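Local structure of glyoxalase-like domain protein (Staphylococcus aureus, 3P8A) at residues Met21-Ile29 against Leu228-Arg236. The protein is of unknown function but carries a glyoxalase-like domain and probably belongs to the VOC family, built from paired beta-alpha-beta-beta-beta modules. Residues are numbered along the deposited sequence; the frame is centred on the assembly and turned at random.
Sequences MILKFDHII and LKNDDIYFR
The start of strand 24-31 runs beside a type I beta turn, L228 to D231, which with D232 and I233 links strands 223-227 and 234-239; the alpha carbons of K24 and D231 come within 5.2 Å. In this glyoxalase-like protein the contact joins the two mixed beta sheets, one holding strand 24-31, the other holding strands 223-227 and 234-239, which the turn connects. One direct hydrogen bond spans it: F25 N donates to D231 OD2 at 2.7 Å, meeting the oxygen nearly along its C-O axis. The CG of D231 lies anti to its own backbone N (chi1 -156°), which carries the carboxylate across to strand 24-31, while D231 OD1 accepts a more bent bond (130°) from D232 N within the loop; each oxygen thus has a partner, which probably restrains the rotation of the group. The K24 chain crosses the D231 side chain at about a right angle and extends past the turn, with its CG 3.4 Å from N230 O.

On the buried side, L228 puts one methyl, CD2, against L23 CB at 3.9 Å and the other, CD1, near F25 N. F25 adds its CB to I233 CG1 (3.8 Å), and its CD1 approaches the F235 ring at the edge; F235 in turn rests on I110 of strand 106-113, while L23 leans on F167 of strand 166-170. Toward the exposed end, the side chain of N230 crosses that of I22 at about a right angle, its ND2 3.6 Å from I22 CB. A water bridges the two segments there, donating to L23 O and accepting from both N230 N and N230 ND2, the last at 2.8 Å.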
HETATM    1  N   MSE A  21     -16.072   9.149   7.124  1.00 51.92           N
HETATM    2  CA  MSE A  21     -15.592   8.342   5.994  1.00 51.83           C
HETATM    3  C   MSE A  21     -14.966   7.009   6.436  1.00 49.70           C
HETATM    4  O   MSE A  21     -14.008   7.003   7.215  1.00 49.07           O
HETATM    5  CB  MSE A  21     -14.656   9.147   5.052  1.00 55.28           C
HETATM    6  CG  MSE A  21     -13.531   9.901   5.774  1.00 64.18           C
HETATM    7 SE   MSE A  21     -12.087  10.501   4.597  1.00 74.19          SE
HETATM    8  CE  MSE A  21     -10.662  10.651   5.938  1.00 70.71           C
ATOM      9  N   ILE A  22     -15.522   5.879   5.949  1.00 41.48           N
ATOM     10  CA  ILE A  22     -15.016   4.562   6.325  1.00 38.20           C
ATOM     11  C   ILE A  22     -13.834   4.103   5.462  1.00 33.70           C
ATOM     12  O   ILE A  22     -13.984   3.848   4.257  1.00 32.73           O
ATOM     13  CB  ILE A  22     -16.092   3.479   6.694  1.00 41.81           C
ATOM     14  CG1 ILE A  22     -16.403   2.467   5.580  1.00 42.16           C
ATOM     15  CG2 ILE A  22     -17.367   4.095   7.281  1.00 43.61           C
ATOM     16  CD1 ILE A  22     -15.868   1.077   5.876  1.00 46.09           C
ATOM     17  N   LEU A  23     -12.641   4.105   6.081  1.00 22.79           N
ATOM     18  CA  LEU A  23     -11.365   3.700   5.472  1.00 19.38           C
ATOM     19  C   LEU A  23     -10.867   2.418   6.088  1.00 16.60           C
ATOM     20  O   LEU A  23     -10.921   2.257   7.301  1.00 14.49           O
ATOM     21  CB  LEU A  23     -10.274   4.786   5.652  1.00 18.45           C
ATOM     22  CG  LEU A  23     -10.545   6.127   5.034  1.00 21.77           C
ATOM     23  CD1 LEU A  23      -9.463   7.108   5.375  1.00 21.49           C
ATOM     24  CD2 LEU A  23     -10.664   6.017   3.556  1.00 23.61           C
ATOM     25  N   LYS A  24     -10.342   1.527   5.255  1.00 14.29           N
ATOM     26  CA  LYS A  24      -9.737   0.269   5.693  1.00 14.61           C
ATOM     27  C   LYS A  24      -8.456   0.064   4.904  1.00 18.18           C
ATOM     28  O   LYS A  24      -8.317   0.606   3.808  1.00 17.56           O
ATOM     29  CB  LYS A  24     -10.681  -0.917   5.445  1.00 16.56           C
ATOM     30  CG  LYS A  24     -11.931  -0.925   6.308  1.00 33.25           C
ATOM     31  CD  LYS A  24     -12.828  -2.081   5.913  1.00 40.07           C
ATOM     32  CE  LYS A  24     -13.966  -2.285   6.883  1.00 53.81           C
ATOM     33  NZ  LYS A  24     -14.836  -3.423   6.475  1.00 66.25           N
ATOM     34  N   PHE A  25      -7.537  -0.748   5.434  1.00 13.17           N
ATOM     35  CA  PHE A  25      -6.291  -1.073   4.736  1.00 12.25           C
ATOM     36  C   PHE A  25      -6.626  -1.944   3.509  1.00 16.26           C
ATOM     37  O   PHE A  25      -7.370  -2.909   3.638  1.00 15.40           O
ATOM     38  CB  PHE A  25      -5.350  -1.838   5.704  1.00 13.46           C
ATOM     39  CG  PHE A  25      -4.076  -2.316   5.062  1.00 14.32           C
ATOM     40  CD1 PHE A  25      -3.008  -1.450   4.876  1.00 15.95           C
ATOM     41  CD2 PHE A  25      -3.951  -3.626   4.620  1.00 16.75           C
ATOM     42  CE1 PHE A  25      -1.848  -1.886   4.250  1.00 16.48           C
ATOM     43  CE2 PHE A  25      -2.786  -4.057   3.991  1.00 19.29           C
ATOM     44  CZ  PHE A  25      -1.742  -3.190   3.823  1.00 16.96           C
ATOM     45  N   ASP A  26      -6.107  -1.585   2.318  1.00 12.47           N
ATOM     46  CA  ASP A  26      -6.341  -2.407   1.138  1.00 11.63           C
ATOM     47  C   ASP A  26      -5.136  -3.249   0.778  1.00 16.34           C
ATOM     48  O   ASP A  26      -5.232  -4.471   0.722  1.00 15.83           O
ATOM     49  CB  ASP A  26      -6.793  -1.574  -0.069  1.00 12.04           C
ATOM     50  CG  ASP A  26      -7.454  -2.446  -1.120  1.00 21.14           C
ATOM     51  OD1 ASP A  26      -8.573  -2.951  -0.857  1.00 23.04           O
ATOM     52  OD2 ASP A  26      -6.855  -2.622  -2.201  1.00 18.77           O
ATOM     53  N   HIS A  27      -4.010  -2.601   0.485  1.00 12.17           N
ATOM     54  CA  HIS A  27      -2.832  -3.344   0.093  1.00 12.05           C
ATOM     55  C   HIS A  27      -1.557  -2.565   0.359  1.00 13.42           C
ATOM     56  O   HIS A  27      -1.612  -1.370   0.640  1.00 13.48           O
ATOM     57  CB  HIS A  27      -2.932  -3.838  -1.384  1.00 11.81           C
ATOM     58  CG  HIS A  27      -3.055  -2.769  -2.428  1.00 14.72           C
ATOM     59  ND1 HIS A  27      -4.281  -2.241  -2.786  1.00 16.58           N
ATOM     60  CD2 HIS A  27      -2.102  -2.209  -3.205  1.00 15.54           C
ATOM     61  CE1 HIS A  27      -4.036  -1.394  -3.764  1.00 14.95           C
ATOM     62  NE2 HIS A  27      -2.735  -1.315  -4.021  1.00 15.39           N
ATOM     63  N   ILE A  28      -0.421  -3.280   0.370  1.00  7.04           N
ATOM     64  CA  ILE A  28       0.900  -2.708   0.499  1.00  6.27           C
ATOM     65  C   ILE A  28       1.629  -3.016  -0.803  1.00 11.07           C
ATOM     66  O   ILE A  28       1.471  -4.105  -1.347  1.00 12.28           O
ATOM     67  CB  ILE A  28       1.676  -3.188   1.778  1.00  9.47           C
ATOM     68  CG1 ILE A  28       3.026  -2.457   1.913  1.00  9.84           C
ATOM     69  CG2 ILE A  28       1.817  -4.726   1.879  1.00  9.04           C
ATOM     70  CD1 ILE A  28       3.589  -2.440   3.344  1.00 11.25           C
ATOM     71  N   ILE A  29       2.401  -2.067  -1.309  1.00  8.20           N
ATOM     72  CA  ILE A  29       3.146  -2.238  -2.555  1.00  7.01           C
ATOM     73  C   ILE A  29       4.577  -2.517  -2.280  1.00 11.64           C
ATOM     74  O   ILE A  29       5.248  -1.728  -1.607  1.00  9.30           O
ATOM     75  CB  ILE A  29       2.991  -1.021  -3.503  1.00  8.89           C
ATOM     76  CG1 ILE A  29       1.507  -0.751  -3.806  1.00  8.44           C
ATOM     77  CG2 ILE A  29       3.786  -1.207  -4.816  1.00  8.78           C
ATOM     78  CD1 ILE A  29       1.156   0.640  -3.596  1.00 22.50           C
ATOM     79  N   LEU A 228      -6.787   3.273  12.072  1.00 12.71           N
ATOM     80  CA  LEU A 228      -7.920   3.825  11.332  1.00 12.14           C
ATOM     81  C   LEU A 228      -9.150   3.563  12.193  1.00 15.64           C
ATOM     82  O   LEU A 228      -9.178   2.585  12.934  1.00 14.10           O
ATOM     83  CB  LEU A 228      -8.077   3.126   9.986  1.00 11.86           C
ATOM     84  CG  LEU A 228      -7.072   3.460   8.916  1.00 14.57           C
ATOM     85  CD1 LEU A 228      -6.998   2.336   7.898  1.00 14.20           C
ATOM     86  CD2 LEU A 228      -7.409   4.781   8.235  1.00 17.67           C
ATOM     87  N   LYS A 229     -10.164   4.429  12.116  1.00 16.48           N
ATOM     88  CA  LYS A 229     -11.384   4.260  12.924  1.00 17.06           C
ATOM     89  C   LYS A 229     -12.164   2.977  12.613  1.00 22.62           C
ATOM     90  O   LYS A 229     -12.833   2.439  13.506  1.00 20.90           O
ATOM     91  CB  LYS A 229     -12.307   5.482  12.771  1.00 19.33           C
ATOM     92  CG  LYS A 229     -11.880   6.636  13.652  1.00 23.39           C
ATOM     93  CD  LYS A 229     -12.484   7.962  13.200  1.00 26.09           C
ATOM     94  CE  LYS A 229     -12.231   9.055  14.207  1.00 30.41           C
ATOM     95  NZ  LYS A 229     -10.784   9.311  14.432  1.00 34.72           N
ATOM     96  N   ASN A 230     -12.059   2.484  11.359  1.00 20.75           N
ATOM     97  CA  ASN A 230     -12.825   1.331  10.871  1.00 20.60           C
ATOM     98  C   ASN A 230     -12.004   0.125  10.455  1.00 23.47           C
ATOM     99  O   ASN A 230     -12.462  -0.689   9.648  1.00 22.75           O
ATOM    100  CB  ASN A 230     -13.768   1.791   9.738  1.00 25.28           C
ATOM    101  CG  ASN A 230     -14.647   2.944  10.158  1.00 47.32           C
ATOM    102  OD1 ASN A 230     -15.593   2.772  10.926  1.00 43.18           O
ATOM    103  ND2 ASN A 230     -14.265   4.158   9.779  1.00 34.78           N
ATOM    104  N   ASP A 231     -10.799  -0.016  11.017  1.00 19.32           N
ATOM    105  CA  ASP A 231      -9.939  -1.159  10.731  1.00 20.26           C
ATOM    106  C   ASP A 231      -9.062  -1.515  11.936  1.00 23.75           C
ATOM    107  O   ASP A 231      -8.769  -0.644  12.760  1.00 22.63           O
ATOM    108  CB  ASP A 231      -9.098  -0.921   9.464  1.00 22.22           C
ATOM    109  CG  ASP A 231      -8.646  -2.201   8.788  1.00 31.98           C
ATOM    110  OD1 ASP A 231      -8.808  -3.290   9.395  1.00 35.66           O
ATOM    111  OD2 ASP A 231      -8.147  -2.123   7.653  1.00 29.94           O
ATOM    112  N   ASP A 232      -8.648  -2.782  12.038  1.00 22.31           N
ATOM    113  CA  ASP A 232      -7.828  -3.241  13.170  1.00 23.05           C
ATOM    114  C   ASP A 232      -6.297  -3.207  12.947  1.00 23.78           C
ATOM    115  O   ASP A 232      -5.571  -3.632  13.841  1.00 26.18           O
ATOM    116  CB  ASP A 232      -8.242  -4.651  13.684  1.00 26.81           C
ATOM    117  CG  ASP A 232      -9.664  -5.127  13.469  1.00 51.29           C
ATOM    118  OD1 ASP A 232      -9.835  -6.307  13.097  1.00 53.77           O
ATOM    119  OD2 ASP A 232     -10.613  -4.355  13.777  1.00 62.17           O
ATOM    120  N   ILE A 233      -5.809  -2.755  11.781  1.00 16.73           N
ATOM    121  CA  ILE A 233      -4.367  -2.684  11.497  1.00 15.59           C
ATOM    122  C   ILE A 233      -3.732  -1.513  12.260  1.00 15.15           C
ATOM    123  O   ILE A 233      -4.242  -0.387  12.196  1.00 12.29           O
ATOM    124  CB  ILE A 233      -4.066  -2.526   9.963  1.00 19.27           C
ATOM    125  CG1 ILE A 233      -4.764  -3.534   9.029  1.00 21.52           C
ATOM    126  CG2 ILE A 233      -2.570  -2.356   9.642  1.00 16.63           C
ATOM    127  CD1 ILE A 233      -4.611  -4.911   9.299  1.00 29.88           C
ATOM    128  N   TYR A 234      -2.589  -1.754  12.911  1.00  9.24           N
ATOM    129  CA  TYR A 234      -1.855  -0.668  13.550  1.00  9.42           C
ATOM    130  C   TYR A 234      -0.865  -0.094  12.555  1.00 10.94           C
ATOM    131  O   TYR A 234      -0.376  -0.818  11.690  1.00 10.54           O
ATOM    132  CB  TYR A 234      -1.169  -1.125  14.844  1.00 12.39           C
ATOM    133  CG  TYR A 234      -2.182  -1.436  15.915  1.00 18.16           C
ATOM    134  CD1 TYR A 234      -2.678  -0.436  16.740  1.00 20.37           C
ATOM    135  CD2 TYR A 234      -2.752  -2.704  16.014  1.00 20.89           C
ATOM    136  CE1 TYR A 234      -3.654  -0.702  17.690  1.00 20.81           C
ATOM    137  CE2 TYR A 234      -3.729  -2.980  16.962  1.00 22.69           C
ATOM    138  CZ  TYR A 234      -4.187  -1.971  17.790  1.00 27.98           C
ATOM    139  OH  TYR A 234      -5.155  -2.220  18.735  1.00 29.00           O
ATOM    140  N   PHE A 235      -0.627   1.208  12.644  1.00  5.96           N
ATOM    141  CA  PHE A 235       0.333   1.940  11.831  1.00  5.79           C
ATOM    142  C   PHE A 235       1.345   2.508  12.790  1.00 10.26           C
ATOM    143  O   PHE A 235       1.025   3.407  13.575  1.00 10.27           O
ATOM    144  CB  PHE A 235      -0.346   3.046  10.991  1.00  7.86           C
ATOM    145  CG  PHE A 235      -1.335   2.452  10.035  1.00 10.42           C
ATOM    146  CD1 PHE A 235      -0.905   1.840   8.854  1.00 12.87           C
ATOM    147  CD2 PHE A 235      -2.685   2.364  10.372  1.00 11.93           C
ATOM    148  CE1 PHE A 235      -1.820   1.228   7.991  1.00 12.35           C
ATOM    149  CE2 PHE A 235      -3.595   1.733   9.511  1.00 14.42           C
ATOM    150  CZ  PHE A 235      -3.154   1.175   8.329  1.00 11.86           C
ATOM    151  N   ARG A 236       2.544   1.924  12.796  1.00  5.56           N
ATOM    152  CA  ARG A 236       3.585   2.378  13.678  1.00  6.55           C
ATOM    153  C   ARG A 236       4.547   3.247  12.912  1.00 10.24           C
ATOM    154  O   ARG A 236       5.145   2.781  11.940  1.00 11.16           O
ATOM    155  CB  ARG A 236       4.300   1.178  14.360  1.00  5.35           C
ATOM    156  CG  ARG A 236       5.464   1.626  15.268  1.00  8.41           C
ATOM    157  CD  ARG A 236       5.934   0.514  16.160  1.00 10.78           C
ATOM    158  NE  ARG A 236       4.906   0.190  17.146  1.00 12.22           N
ATOM    159  CZ  ARG A 236       5.031  -0.697  18.122  1.00 10.07           C
ATOM    160  NH1 ARG A 236       6.150  -1.390  18.259  1.00  8.54           N
ATOM    161  NH2 ARG A 236       4.038  -0.891  18.976  1.00  7.17           N
TER
HETATM  162  O   HOH W   1     -11.548   4.297   9.023  1.00 18.79           O